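Local atomic coordinates of 4-hydroxybutyrate CoA-transferase (Porphyromonas gingivalis, PDB entry 3D3U), a protein that probably transfers coenzyme A between carboxylic acids such as acetate and 4-hydroxybutyrate. Residues Val122-Pro127 with Gly131-Gly136; Val38-Ala43 with His176-Asp181; Ile369-Lys374 with Pro420-Glu425; Asp340-Ala345 with Asn384-Val389. All blocks are in the same frame, centred on the assembly; numbering follows the deposited sequence.

Contact 1: residues Val122-Pro127 with Gly131-Gly136; sequences VQVSTP and GYCSFG
Val124 lies over the Cys133-Phe135 backbone, and the atoms of its short side chain meet Cys133, Ser134 and Phe135. CB comes to 3.2 Å from Ser134 O. From there the branch splits: CG1, placed anti to the carbonyl carbon (chi1 -65°), reaches Phe135 CD2 at 3.8 Å, obliquely to the ring, while CG2 rests 4.0 Å from Cys133 CB. Two residues before, Val122 brings CG2 to the edge of the same ring, 4.1 Å from Phe135 CE2. Polar cohesion across the pair comes from Ser125 N, which donates to Ser134 O over 3.0 Å, with an N-H...O angle of 152°. Ser134 OG meanwhile accepts from Gly136 N, an ST turn that bends the chain where strand 132-134 has ended. Farther along, the Pro127 ring covers the Cys133 thiol, its CB 3.5 Å from Cys133 SG, and Pro127 CA makes a CH...O contact of 3.0 Å with Tyr132 O. The chain thus doubles back after three residues, but the two strands meet at a steep 115°, so the pairing is local and does not extend into a regular hairpin. Strand 119-125 continues the parallel sheet beside strand 151-157, strand 132-134 pairs antiparallel with 168-170, and the Phe135 side chain touches both Ile169 of that partner and Ala146 of helix 142-148.

Contact 2: residues Val38-Ala43 with His176-Asp181; sequences VRFSQA and HIIEVD
A first torsion near trans in Phe40 (chi1 -159°) swings the ring off the flank of helix 38-46 to meet Ile178, whose own chain runs out extended until CD1 reaches the ring's edge. The two side chains cross at about a right angle. The methyl lies near the ring plane, and Phe40 CD2 is 4.1 Å from Ile178 CD1. Both residues are buried, and the bond from CA to CB in Ile178 is aimed at the helix.

Arg39, one residue earlier, makes the second and looser touch. Its chain is folded by successive bends (chi2 72°, chi3 37°), which bring the guanidinium obliquely near Val180; Arg39 NE is 4.4 Å from Val180 CG2, a distance of simple van der Waals proximity. One face of that guanidinium is backed, off centre, by Val38 CG1 from the same helical turn. The charge is answered outside the two segments: Arg39 NH2 forms a salt bridge with Glu182 and Arg39 NE another with Glu155. The same Glu155 accepts from Phe40 N, so one carboxylate ties both contact residues of the helix to strand 151-157.

Contacts from alternate strand residues, Ile178 and Val180, are what one expects of a helix lying over one side of a strand. Here the strand, 176-180, is an outermost member of the six-stranded parallel sheet of a Rossmann-like domain; Phe40 also touches Val153 and Val121 in two inner strands and Val18 of helix 14-21.

Contact 3: residues Ile369-Lys374 with Pro420-Glu425; sequences IVPILK and PALEEE
A helix packed against a strand end joins Leu422 and Glu425 to Ile369 and Pro371 in the C-terminal acetyl-CoA hydrolase/transferase domain, an alpha/beta unit. The strand, 369-370, is one of two in a small parallel sheet with 316-317, and the helix, 418-427, is the last of the chain. Leu422 and Glu425 stand three residues apart, hence on neighbouring turns of one helix face, and together they cover the end of the strand and the proline that follows.

Leu422 does most of the work. Its CG lies anti to the carbonyl carbon (chi1 -71°), which carries the fork at the tip toward the strand, although the bond from CA to CB does not itself aim there. One prong, Leu422 CD1, meets the branch methyl Ile369 CG2 at 3.8 Å; the other, Leu422 CD2, lies 3.7 Å from Ile369 O and 3.9 Å from Pro371 CD. Ile369 and Pro371 each cross the leucine at about a right angle, and Ile369 O lies near both methyls of the fork. That carbonyl oxygen has its polar partner elsewhere, in a hydrogen bond with Ser367 OG. Leu422 also packs on Leu318 and on Thr411 of helix 403-413, which makes it a buried link between strand and helices.

The second touch is made by methylenes. Glu425 is bent at chi2 (68°), laying its aliphatic part across the proline ring: Pro371 CB touches Glu425 CG at 3.7 Å, and Pro371 CG comes within 4.0 Å of Glu425 OE1.

Contact 4: residues Asp340-Ala345 with Asn384-Val389; sequences DFLRGA and NEVDYV
Leu342 and Glu385 cross at about a right angle, with one leucine methyl set against the aliphatic stem of the glutamate. Leu342 CD2 lies 3.4 Å from Glu385 CG and equally close to Glu385 CB. The same methyl meets Val386 CG2 at 3.6 Å, so a single branch of Leu342 bridges two consecutive residues of the facing chain. With Val386 CG1 anti to the backbone N (chi1 -166°), CG2 falls anti to the carbonyl carbon and is the branch that meets the leucine.

Beyond this apolar touch, the polar end of Glu385 turns to the next helix residue, Arg343. The arginine chain bends at chi3 (84°), bringing the guanidinium back toward the other segment. Glu385 OE2 lies in the guanidinium plane, at its edge, and the two flat groups are tilted 29° from each other. The approach is edge-on with a moderate tilt, yet Arg343 NH2 stays 4.0 Å from Glu385 OE2, a long salt bridge that probably adds only modest attraction. One glutamate therefore uses its stem for packing and its carboxylate for charge pairing, against neighbouring residues of one helix.

In the nine-stranded mixed sheet of the C-terminal domain, strand 388-391 runs parallel to 352-356, and helix 338-345 packs beside the approach to that strand. Leu342 also touches Asn311 of strand 307-311, while Val386 rests on Met355 of strand 352-356.

In the fold
From the N terminus, contact 2 opens first, at helix 38-46, and closes only at strand 176-180. Within that long excursion lies the short reversal of contact 1, and the two meet in space where Gln123 touches Arg39; both reach the parallel sheet of the N-terminal domain. The chain then passes into the C-terminal half, where the remaining pairs cross: 340-345 opens contact 4, 369-374 opens contact 3, 384-389 closes contact 4, and 420-425 closes contact 3. Contact 4 ties helix 338-345 to the approach of a strand of the large mixed sheet, contact 3 the last helix to strand 369-370. Centres of contacts 3 and 4 are 22 Å apart, those of contacts 1 and 3 51 Å.

Contact 1: residues Val122-Pro127 with Gly131-Gly136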
loop_
_atom_site.group_PDB
_atom_site.type_symbol
_atom_site.label_atom_id
_atom_site.label_comp_id
_atom_site.label_asym_id
_atom_site.label_seq_id
_atom_site.Cartn_x
_atom_site.Cartn_y
_atom_site.Cartn_z
ATOM N N VAL A 122 16.663 3.114 5.704
ATOM C CA VAL A 122 16.007 2.524 4.571
ATOM C C VAL A 122 16.787 1.379 3.987
ATOM O O VAL A 122 18.003 1.215 4.192
ATOM C CB VAL A 122 15.827 3.531 3.405
ATOM C CG1 VAL A 122 15.089 4.779 3.840
ATOM C CG2 VAL A 122 17.147 3.905 2.790
ATOM N N GLN A 123 16.103 0.597 3.164
ATOM C CA GLN A 123 16.813 -0.507 2.533
ATOM C C GLN A 123 16.896 -0.296 1.028
ATOM O O GLN A 123 15.994 -0.655 0.413
ATOM C CB GLN A 123 16.080 -1.825 2.866
ATOM C CG GLN A 123 16.639 -3.007 2.172
ATOM C CD GLN A 123 16.070 -4.309 2.697
ATOM O OE1 GLN A 123 14.923 -4.385 3.122
ATOM N NE2 GLN A 123 16.859 -5.351 2.628
ATOM N N VAL A 124 17.920 0.238 0.405
ATOM C CA VAL A 124 17.878 0.294 -1.080
ATOM C C VAL A 124 18.595 -0.810 -1.769
ATOM O O VAL A 124 19.125 -1.727 -1.111
ATOM C CB VAL A 124 18.554 1.519 -1.555
ATOM C CG1 VAL A 124 17.739 2.703 -1.059
ATOM C CG2 VAL A 124 20.008 1.581 -0.928
ATOM N N SER A 125 18.701 -0.650 -3.090
ATOM C CA SER A 125 19.342 -1.617 -3.990
ATOM C C SER A 125 20.770 -1.197 -4.400
ATOM O O SER A 125 21.230 -0.059 -4.128
ATOM C CB SER A 125 18.596 -1.608 -5.277
ATOM O OG SER A 125 19.277 -0.707 -6.165
ATOM N N THR A 126 21.476 -2.085 -5.124
ATOM C CA THR A 126 22.807 -1.692 -5.590
ATOM C C THR A 126 22.712 -0.546 -6.611
ATOM O O THR A 126 21.890 -0.611 -7.534
ATOM C CB THR A 126 23.567 -2.854 -6.165
ATOM O OG1 THR A 126 22.692 -3.725 -6.893
ATOM C CG2 THR A 126 24.074 -3.731 -5.042
ATOM N N PRO A 127 23.564 0.478 -6.447
ATOM C CA PRO A 127 23.601 1.654 -7.334
ATOM C C PRO A 127 24.100 1.277 -8.666
ATOM O O PRO A 127 24.659 0.208 -8.853
ATOM C CB PRO A 127 24.671 2.558 -6.736
ATOM C CG PRO A 127 25.574 1.652 -5.946
ATOM C CD PRO A 127 24.646 0.505 -5.444
ATOM N N GLY A 131 26.057 5.924 -9.767
ATOM C CA GLY A 131 25.998 6.063 -8.359
ATOM C C GLY A 131 24.614 6.265 -7.808
ATOM O O GLY A 131 24.431 6.796 -6.701
ATOM N N TYR A 132 23.616 5.828 -8.547
ATOM C CA TYR A 132 22.230 6.073 -8.134
ATOM C C TYR A 132 21.669 4.746 -7.635
ATOM O O TYR A 132 21.698 3.768 -8.334
ATOM C CB TYR A 132 21.414 6.662 -9.310
ATOM C CG TYR A 132 21.376 8.193 -9.402
ATOM C CD1 TYR A 132 21.926 8.922 -10.512
ATOM C CD2 TYR A 132 20.742 8.920 -8.423
ATOM C CE1 TYR A 132 21.866 10.345 -10.546
ATOM C CE2 TYR A 132 20.684 10.282 -8.464
ATOM C CZ TYR A 132 21.249 10.994 -9.481
ATOM O OH TYR A 132 21.113 12.378 -9.328
ATOM N N CYS A 133 21.210 4.710 -6.410
ATOM C CA CYS A 133 20.419 3.572 -5.964
ATOM C C CYS A 133 18.917 3.832 -5.996
ATOM O O CYS A 133 18.432 5.013 -6.034
ATOM C CB CYS A 133 20.708 3.301 -4.508
ATOM S SG CYS A 133 22.416 2.961 -4.075
ATOM N N SER A 134 18.196 2.722 -5.860
ATOM C CA SER A 134 16.736 2.710 -6.011
ATOM C C SER A 134 16.152 2.297 -4.750
ATOM O O SER A 134 16.701 1.380 -4.106
ATOM C CB SER A 134 16.231 1.624 -7.042
ATOM O OG SER A 134 14.798 1.415 -6.927
ATOM N N PHE A 135 14.980 2.857 -4.462
ATOM C CA PHE A 135 14.261 2.444 -3.289
ATOM C C PHE A 135 13.692 1.054 -3.461
ATOM O O PHE A 135 13.205 0.492 -2.496
ATOM C CB PHE A 135 13.231 3.481 -2.887
ATOM C CG PHE A 135 13.856 4.655 -2.200
ATOM C CD1 PHE A 135 13.999 5.877 -2.847
ATOM C CD2 PHE A 135 14.392 4.525 -0.932
ATOM C CE1 PHE A 135 14.674 6.920 -2.222
ATOM C CE2 PHE A 135 15.025 5.563 -0.320
ATOM C CZ PHE A 135 15.180 6.751 -0.964
ATOM N N GLY A 136 13.755 0.503 -4.673
ATOM C CA GLY A 136 13.210 -0.833 -4.964
ATOM C C GLY A 136 11.704 -0.927 -4.797
ATOM O O GLY A 136 10.909 -0.196 -5.458
#

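Contact 2: residues Val38-Ala43 with His176-Asp181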
loop_
_atom_site.group_PDB
_atom_site.type_symbol
_atom_site.label_atom_id
_atom_site.label_comp_id
_atom_site.label_asym_id
_atom_site.label_seq_id
_atom_site.Cartn_x
_atom_site.Cartn_y
_atom_site.Cartn_z
ATOM N N VAL A 38 15.615 -4.722 8.607
ATOM C CA VAL A 38 15.655 -5.637 9.683
ATOM C C VAL A 38 17.087 -5.816 10.170
ATOM O O VAL A 38 17.278 -6.004 11.375
ATOM C CB VAL A 38 14.926 -6.921 9.254
ATOM C CG1 VAL A 38 15.216 -7.194 7.808
ATOM C CG2 VAL A 38 15.322 -8.097 10.134
ATOM N N ARG A 39 18.104 -5.729 9.304
ATOM C CA ARG A 39 19.541 -5.831 9.805
ATOM C C ARG A 39 19.906 -4.812 10.828
ATOM O O ARG A 39 20.543 -5.089 11.845
ATOM C CB ARG A 39 20.523 -5.684 8.682
ATOM C CG ARG A 39 20.981 -7.045 8.242
ATOM C CD ARG A 39 19.964 -7.827 7.514
ATOM N NE ARG A 39 19.111 -7.027 6.621
ATOM C CZ ARG A 39 18.138 -7.617 5.930
ATOM N NH1 ARG A 39 17.323 -6.922 5.143
ATOM N NH2 ARG A 39 17.966 -8.942 6.065
ATOM N N PHE A 40 19.490 -3.607 10.506
ATOM C CA PHE A 40 19.542 -2.531 11.395
ATOM C C PHE A 40 18.684 -2.767 12.616
ATOM O O PHE A 40 19.140 -2.443 13.725
ATOM C CB PHE A 40 19.040 -1.311 10.716
ATOM C CG PHE A 40 19.506 -0.029 11.366
ATOM C CD1 PHE A 40 18.784 0.566 12.377
ATOM C CD2 PHE A 40 20.673 0.563 10.983
ATOM C CE1 PHE A 40 19.185 1.758 12.954
ATOM C CE2 PHE A 40 21.065 1.706 11.579
ATOM C CZ PHE A 40 20.276 2.328 12.577
ATOM N N SER A 41 17.473 -3.322 12.506
ATOM C CA SER A 41 16.708 -3.649 13.750
ATOM C C SER A 41 17.478 -4.656 14.649
ATOM O O SER A 41 17.652 -4.497 15.890
ATOM C CB SER A 41 15.304 -4.140 13.409
ATOM O OG SER A 41 14.573 -4.570 14.564
ATOM N N GLN A 42 18.021 -5.663 13.949
ATOM C CA GLN A 42 18.878 -6.766 14.530
ATOM C C GLN A 42 20.011 -6.000 15.234
ATOM O O GLN A 42 20.183 -6.178 16.435
ATOM C CB GLN A 42 19.353 -7.778 13.405
ATOM C CG GLN A 42 19.306 -9.300 13.667
ATOM C CD GLN A 42 18.028 -9.965 12.980
ATOM O OE1 GLN A 42 17.934 -9.961 11.702
ATOM N NE2 GLN A 42 17.050 -10.534 13.825
ATOM N N ALA A 43 20.718 -5.086 14.545
ATOM C CA ALA A 43 21.831 -4.385 15.262
ATOM C C ALA A 43 21.428 -3.516 16.446
ATOM O O ALA A 43 22.191 -3.341 17.345
ATOM C CB ALA A 43 22.815 -3.619 14.305
ATOM N N HIS A 176 25.772 6.379 6.102
ATOM C CA HIS A 176 26.367 5.116 6.454
ATOM C C HIS A 176 25.738 4.076 5.528
ATOM O O HIS A 176 24.500 4.105 5.282
ATOM C CB HIS A 176 26.124 4.760 7.927
ATOM C CG HIS A 176 26.426 5.873 8.899
ATOM N ND1 HIS A 176 25.460 6.762 9.347
ATOM C CD2 HIS A 176 27.574 6.212 9.536
ATOM C CE1 HIS A 176 26.010 7.621 10.185
ATOM N NE2 HIS A 176 27.290 7.307 10.328
ATOM N N ILE A 177 26.574 3.196 4.963
ATOM C CA ILE A 177 26.057 2.194 4.052
ATOM C C ILE A 177 26.406 0.890 4.654
ATOM O O ILE A 177 27.544 0.674 5.023
ATOM C CB ILE A 177 26.767 2.303 2.669
ATOM C CG1 ILE A 177 26.307 3.523 1.932
ATOM C CG2 ILE A 177 26.551 1.034 1.752
ATOM C CD1 ILE A 177 27.271 3.789 0.943
ATOM N N ILE A 178 25.442 0.006 4.703
ATOM C CA ILE A 178 25.637 -1.277 5.305
ATOM C C ILE A 178 25.430 -2.252 4.170
ATOM O O ILE A 178 24.304 -2.684 3.926
ATOM C CB ILE A 178 24.588 -1.472 6.339
ATOM C CG1 ILE A 178 24.812 -0.447 7.416
ATOM C CG2 ILE A 178 24.724 -2.761 6.988
ATOM C CD1 ILE A 178 23.566 -0.034 8.191
ATOM N N GLU A 179 26.498 -2.583 3.430
ATOM C CA GLU A 179 26.296 -3.511 2.298
ATOM C C GLU A 179 25.804 -4.836 2.771
ATOM O O GLU A 179 26.446 -5.449 3.573
ATOM C CB GLU A 179 27.482 -3.750 1.356
ATOM C CG GLU A 179 28.830 -3.321 1.748
ATOM C CD GLU A 179 29.539 -2.921 0.475
ATOM O OE1 GLU A 179 30.733 -2.549 0.499
ATOM O OE2 GLU A 179 28.875 -3.005 -0.581
ATOM N N VAL A 180 24.654 -5.273 2.280
ATOM C CA VAL A 180 24.307 -6.621 2.498
ATOM C C VAL A 180 23.727 -7.340 1.357
ATOM O O VAL A 180 23.569 -6.830 0.253
ATOM C CB VAL A 180 23.450 -6.801 3.752
ATOM C CG1 VAL A 180 24.431 -6.817 5.012
ATOM C CG2 VAL A 180 22.286 -5.795 3.867
ATOM N N ASP A 181 23.507 -8.590 1.672
ATOM C CA ASP A 181 22.947 -9.553 0.805
ATOM C C ASP A 181 22.026 -10.604 1.528
ATOM O O ASP A 181 22.441 -11.313 2.501
ATOM C CB ASP A 181 24.039 -10.213 0.021
ATOM C CG ASP A 181 23.465 -11.036 -1.049
ATOM O OD1 ASP A 181 22.228 -11.226 -0.982
ATOM O OD2 ASP A 181 24.111 -11.528 -1.983
#

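Contact 3: residues Ile369-Lys374 with Pro420-Glu425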
loop_
_atom_site.group_PDB
_atom_site.type_symbol
_atom_site.label_atom_id
_atom_site.label_comp_id
_atom_site.label_asym_id
_atom_site.label_seq_id
_atom_site.Cartn_x
_atom_site.Cartn_y
_atom_site.Cartn_z
ATOM N N ILE A 369 -23.101 -5.911 7.056
ATOM C CA ILE A 369 -24.078 -4.858 6.830
ATOM C C ILE A 369 -25.017 -4.606 8.040
ATOM O O ILE A 369 -25.895 -5.422 8.341
ATOM C CB ILE A 369 -24.868 -5.170 5.564
ATOM C CG1 ILE A 369 -23.952 -5.001 4.370
ATOM C CG2 ILE A 369 -26.160 -4.261 5.416
ATOM C CD1 ILE A 369 -24.313 -5.895 3.288
ATOM N N VAL A 370 -24.843 -3.473 8.713
ATOM C CA VAL A 370 -25.709 -3.165 9.846
ATOM C C VAL A 370 -26.529 -1.834 9.796
ATOM O O VAL A 370 -26.129 -0.870 9.124
ATOM C CB VAL A 370 -24.902 -3.195 11.096
ATOM C CG1 VAL A 370 -24.819 -4.638 11.640
ATOM C CG2 VAL A 370 -23.572 -2.594 10.807
ATOM N N PRO A 371 -27.645 -1.751 10.529
ATOM C CA PRO A 371 -28.371 -0.453 10.631
ATOM C C PRO A 371 -27.446 0.699 11.154
ATOM O O PRO A 371 -27.396 1.852 10.621
ATOM C CB PRO A 371 -29.506 -0.750 11.651
ATOM C CG PRO A 371 -29.241 -2.143 12.235
ATOM C CD PRO A 371 -28.274 -2.834 11.326
ATOM N N ILE A 372 -26.678 0.277 12.155
ATOM C CA ILE A 372 -26.046 1.088 13.117
ATOM C C ILE A 372 -24.701 0.402 13.203
ATOM O O ILE A 372 -24.680 -0.789 13.487
ATOM C CB ILE A 372 -26.957 1.128 14.510
ATOM C CG1 ILE A 372 -26.294 1.859 15.696
ATOM C CG2 ILE A 372 -27.504 -0.271 15.003
ATOM C CD1 ILE A 372 -24.907 2.673 15.410
ATOM N N LEU A 373 -23.630 1.151 12.857
ATOM C CA LEU A 373 -22.199 0.775 12.921
ATOM C C LEU A 373 -21.647 0.980 14.311
ATOM O O LEU A 373 -22.027 1.955 15.013
ATOM C CB LEU A 373 -21.316 1.693 12.057
ATOM C CG LEU A 373 -21.419 1.863 10.537
ATOM C CD1 LEU A 373 -21.458 3.278 10.209
ATOM C CD2 LEU A 373 -20.377 1.177 9.669
ATOM N N LYS A 374 -20.740 0.068 14.690
ATOM C CA LYS A 374 -19.863 0.222 15.851
ATOM C C LYS A 374 -18.650 0.975 15.300
ATOM O O LYS A 374 -17.787 1.436 16.037
ATOM C CB LYS A 374 -19.420 -1.136 16.384
ATOM C CG LYS A 374 -18.530 -1.902 15.373
ATOM C CD LYS A 374 -17.333 -2.649 16.026
ATOM C CE LYS A 374 -17.619 -4.137 16.137
ATOM N NZ LYS A 374 -19.083 -4.344 15.956
ATOM N N PRO A 420 -34.263 -10.386 6.492
ATOM C CA PRO A 420 -35.465 -9.945 7.224
ATOM C C PRO A 420 -35.137 -9.132 8.508
ATOM O O PRO A 420 -35.935 -8.217 8.842
ATOM C CB PRO A 420 -36.290 -11.242 7.491
ATOM C CG PRO A 420 -35.339 -12.395 7.310
ATOM C CD PRO A 420 -34.087 -11.861 6.609
ATOM N N ALA A 421 -34.035 -9.408 9.223
ATOM C CA ALA A 421 -33.759 -8.491 10.331
ATOM C C ALA A 421 -33.582 -7.081 9.655
ATOM O O ALA A 421 -34.317 -6.134 9.958
ATOM C CB ALA A 421 -32.513 -8.948 11.196
ATOM N N LEU A 422 -32.695 -6.979 8.667
ATOM C CA LEU A 422 -32.510 -5.758 7.910
ATOM C C LEU A 422 -33.726 -5.106 7.290
ATOM O O LEU A 422 -33.830 -3.896 7.285
ATOM C CB LEU A 422 -31.467 -5.973 6.823
ATOM C CG LEU A 422 -30.045 -6.119 7.433
ATOM C CD1 LEU A 422 -28.946 -6.642 6.448
ATOM C CD2 LEU A 422 -29.559 -4.867 8.248
ATOM N N GLU A 423 -34.633 -5.885 6.733
ATOM C CA GLU A 423 -35.757 -5.338 6.042
ATOM C C GLU A 423 -36.740 -4.796 7.059
ATOM O O GLU A 423 -37.497 -3.829 6.805
ATOM C CB GLU A 423 -36.433 -6.443 5.263
ATOM C CG GLU A 423 -37.305 -5.959 4.112
ATOM C CD GLU A 423 -36.474 -5.270 3.031
ATOM O OE1 GLU A 423 -35.784 -6.007 2.249
ATOM O OE2 GLU A 423 -36.480 -3.996 2.967
ATOM N N GLU A 424 -36.757 -5.466 8.209
ATOM C CA GLU A 424 -37.486 -5.027 9.389
ATOM C C GLU A 424 -37.077 -3.589 9.779
ATOM O O GLU A 424 -37.928 -2.750 10.006
ATOM C CB GLU A 424 -37.161 -6.015 10.502
ATOM C CG GLU A 424 -38.101 -6.011 11.662
ATOM C CD GLU A 424 -39.526 -5.968 11.207
ATOM O OE1 GLU A 424 -40.026 -7.016 10.725
ATOM O OE2 GLU A 424 -40.136 -4.882 11.348
ATOM N N GLU A 425 -35.776 -3.303 9.800
ATOM C CA GLU A 425 -35.262 -1.985 10.186
ATOM C C GLU A 425 -35.709 -0.869 9.264
ATOM O O GLU A 425 -36.086 0.179 9.753
ATOM C CB GLU A 425 -33.728 -1.990 10.272
ATOM C CG GLU A 425 -33.128 -1.116 11.363
ATOM C CD GLU A 425 -33.472 -1.675 12.726
ATOM O OE1 GLU A 425 -33.140 -2.867 12.935
ATOM O OE2 GLU A 425 -34.116 -0.968 13.560
#

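Contact 4: residues Asp340-Ala345 with Asn384-Val389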
loop_
_atom_site.group_PDB
_atom_site.type_symbol
_atom_site.label_atom_id
_atom_site.label_comp_id
_atom_site.label_asym_id
_atom_site.label_seq_id
_atom_site.Cartn_x
_atom_site.Cartn_y
_atom_site.Cartn_z
ATOM N N ASP A 340 -8.391 7.938 0.096
ATOM C CA ASP A 340 -7.693 8.737 -0.883
ATOM C C ASP A 340 -8.227 8.373 -2.246
ATOM O O ASP A 340 -8.635 9.276 -3.031
ATOM C CB ASP A 340 -6.210 8.420 -0.823
ATOM C CG ASP A 340 -5.560 9.013 0.425
ATOM O OD1 ASP A 340 -4.469 8.455 0.846
ATOM O OD2 ASP A 340 -6.080 10.046 0.996
ATOM N N PHE A 341 -8.253 7.058 -2.509
ATOM C CA PHE A 341 -8.741 6.522 -3.759
ATOM C C PHE A 341 -10.252 6.647 -3.989
ATOM O O PHE A 341 -10.669 6.839 -5.102
ATOM C CB PHE A 341 -8.269 5.097 -3.906
ATOM C CG PHE A 341 -6.946 4.997 -4.493
ATOM C CD1 PHE A 341 -6.756 5.257 -5.836
ATOM C CD2 PHE A 341 -5.863 4.652 -3.741
ATOM C CE1 PHE A 341 -5.524 5.178 -6.436
ATOM C CE2 PHE A 341 -4.548 4.561 -4.345
ATOM C CZ PHE A 341 -4.404 4.793 -5.667
ATOM N N LEU A 342 -11.081 6.583 -2.947
ATOM C CA LEU A 342 -12.502 6.975 -3.107
ATOM C C LEU A 342 -12.688 8.308 -3.799
ATOM O O LEU A 342 -13.437 8.388 -4.795
ATOM C CB LEU A 342 -13.241 7.059 -1.761
ATOM C CG LEU A 342 -14.314 6.023 -1.415
ATOM C CD1 LEU A 342 -13.673 4.554 -1.333
ATOM C CD2 LEU A 342 -15.102 6.410 -0.102
ATOM N N ARG A 343 -12.029 9.320 -3.199
ATOM C CA ARG A 343 -12.073 10.743 -3.524
ATOM C C ARG A 343 -11.514 10.984 -4.958
ATOM O O ARG A 343 -12.081 11.710 -5.794
ATOM C CB ARG A 343 -11.169 11.510 -2.484
ATOM C CG ARG A 343 -11.673 11.875 -0.999
ATOM C CD ARG A 343 -10.863 13.085 -0.263
ATOM N NE ARG A 343 -11.361 14.433 -0.620
ATOM C CZ ARG A 343 -12.643 14.840 -0.392
ATOM N NH1 ARG A 343 -13.118 16.063 -0.740
ATOM N NH2 ARG A 343 -13.491 13.971 0.191
ATOM N N GLY A 344 -10.360 10.357 -5.181
ATOM C CA GLY A 344 -9.611 10.516 -6.355
ATOM C C GLY A 344 -10.287 9.766 -7.438
ATOM O O GLY A 344 -10.269 10.251 -8.581
ATOM N N ALA A 345 -10.911 8.610 -7.149
ATOM C CA ALA A 345 -11.775 7.948 -8.193
ATOM C C ALA A 345 -12.929 8.835 -8.628
ATOM O O ALA A 345 -13.371 8.746 -9.794
ATOM C CB ALA A 345 -12.310 6.602 -7.792
ATOM N N ASN A 384 -22.130 9.989 0.837
ATOM C CA ASN A 384 -21.563 10.810 -0.305
ATOM C C ASN A 384 -20.069 10.568 -0.587
ATOM O O ASN A 384 -19.272 11.521 -0.795
ATOM C CB ASN A 384 -21.668 12.268 0.089
ATOM C CG ASN A 384 -21.539 12.451 1.594
ATOM O OD1 ASN A 384 -20.504 12.150 2.201
ATOM N ND2 ASN A 384 -22.633 12.901 2.207
ATOM N N GLU A 385 -19.735 9.269 -0.523
ATOM C CA GLU A 385 -18.419 8.634 -0.634
ATOM C C GLU A 385 -18.452 7.584 -1.846
ATOM O O GLU A 385 -17.904 7.887 -2.931
ATOM C CB GLU A 385 -17.994 8.039 0.753
ATOM C CG GLU A 385 -16.918 8.774 1.564
ATOM C CD GLU A 385 -16.843 10.308 1.376
ATOM O OE1 GLU A 385 -17.914 10.918 1.116
ATOM O OE2 GLU A 385 -15.704 10.925 1.521
ATOM N N VAL A 386 -19.159 6.446 -1.721
ATOM C CA VAL A 386 -18.973 5.264 -2.591
ATOM C C VAL A 386 -20.068 5.099 -3.649
ATOM O O VAL A 386 -21.213 5.484 -3.399
ATOM C CB VAL A 386 -18.938 4.056 -1.651
ATOM C CG1 VAL A 386 -18.421 2.804 -2.306
ATOM C CG2 VAL A 386 -18.090 4.425 -0.388
ATOM N N ASP A 387 -19.761 4.538 -4.825
ATOM C CA ASP A 387 -20.798 4.475 -5.899
ATOM C C ASP A 387 -21.393 3.131 -6.024
ATOM O O ASP A 387 -22.540 3.007 -6.346
ATOM C CB ASP A 387 -20.261 4.849 -7.288
ATOM C CG ASP A 387 -19.336 6.036 -7.271
ATOM O OD1 ASP A 387 -19.611 6.937 -6.442
ATOM O OD2 ASP A 387 -18.304 6.135 -8.019
ATOM N N TYR A 388 -20.575 2.124 -5.812
ATOM C CA TYR A 388 -21.044 0.746 -5.745
ATOM C C TYR A 388 -20.566 -0.061 -4.532
ATOM O O TYR A 388 -19.549 0.249 -3.932
ATOM C CB TYR A 388 -20.611 -0.037 -6.964
ATOM C CG TYR A 388 -21.104 0.567 -8.168
ATOM C CD1 TYR A 388 -20.286 1.301 -8.957
ATOM C CD2 TYR A 388 -22.407 0.393 -8.524
ATOM C CE1 TYR A 388 -20.738 1.866 -10.074
ATOM C CE2 TYR A 388 -22.926 0.972 -9.680
ATOM C CZ TYR A 388 -22.080 1.718 -10.452
ATOM O OH TYR A 388 -22.592 2.315 -11.598
ATOM N N VAL A 389 -21.321 -1.118 -4.215
ATOM C CA VAL A 389 -21.010 -2.037 -3.140
ATOM C C VAL A 389 -21.348 -3.413 -3.652
ATOM O O VAL A 389 -22.446 -3.623 -4.213
ATOM C CB VAL A 389 -21.892 -1.757 -1.902
ATOM C CG1 VAL A 389 -21.470 -2.566 -0.754
ATOM C CG2 VAL A 389 -21.791 -0.345 -1.540
#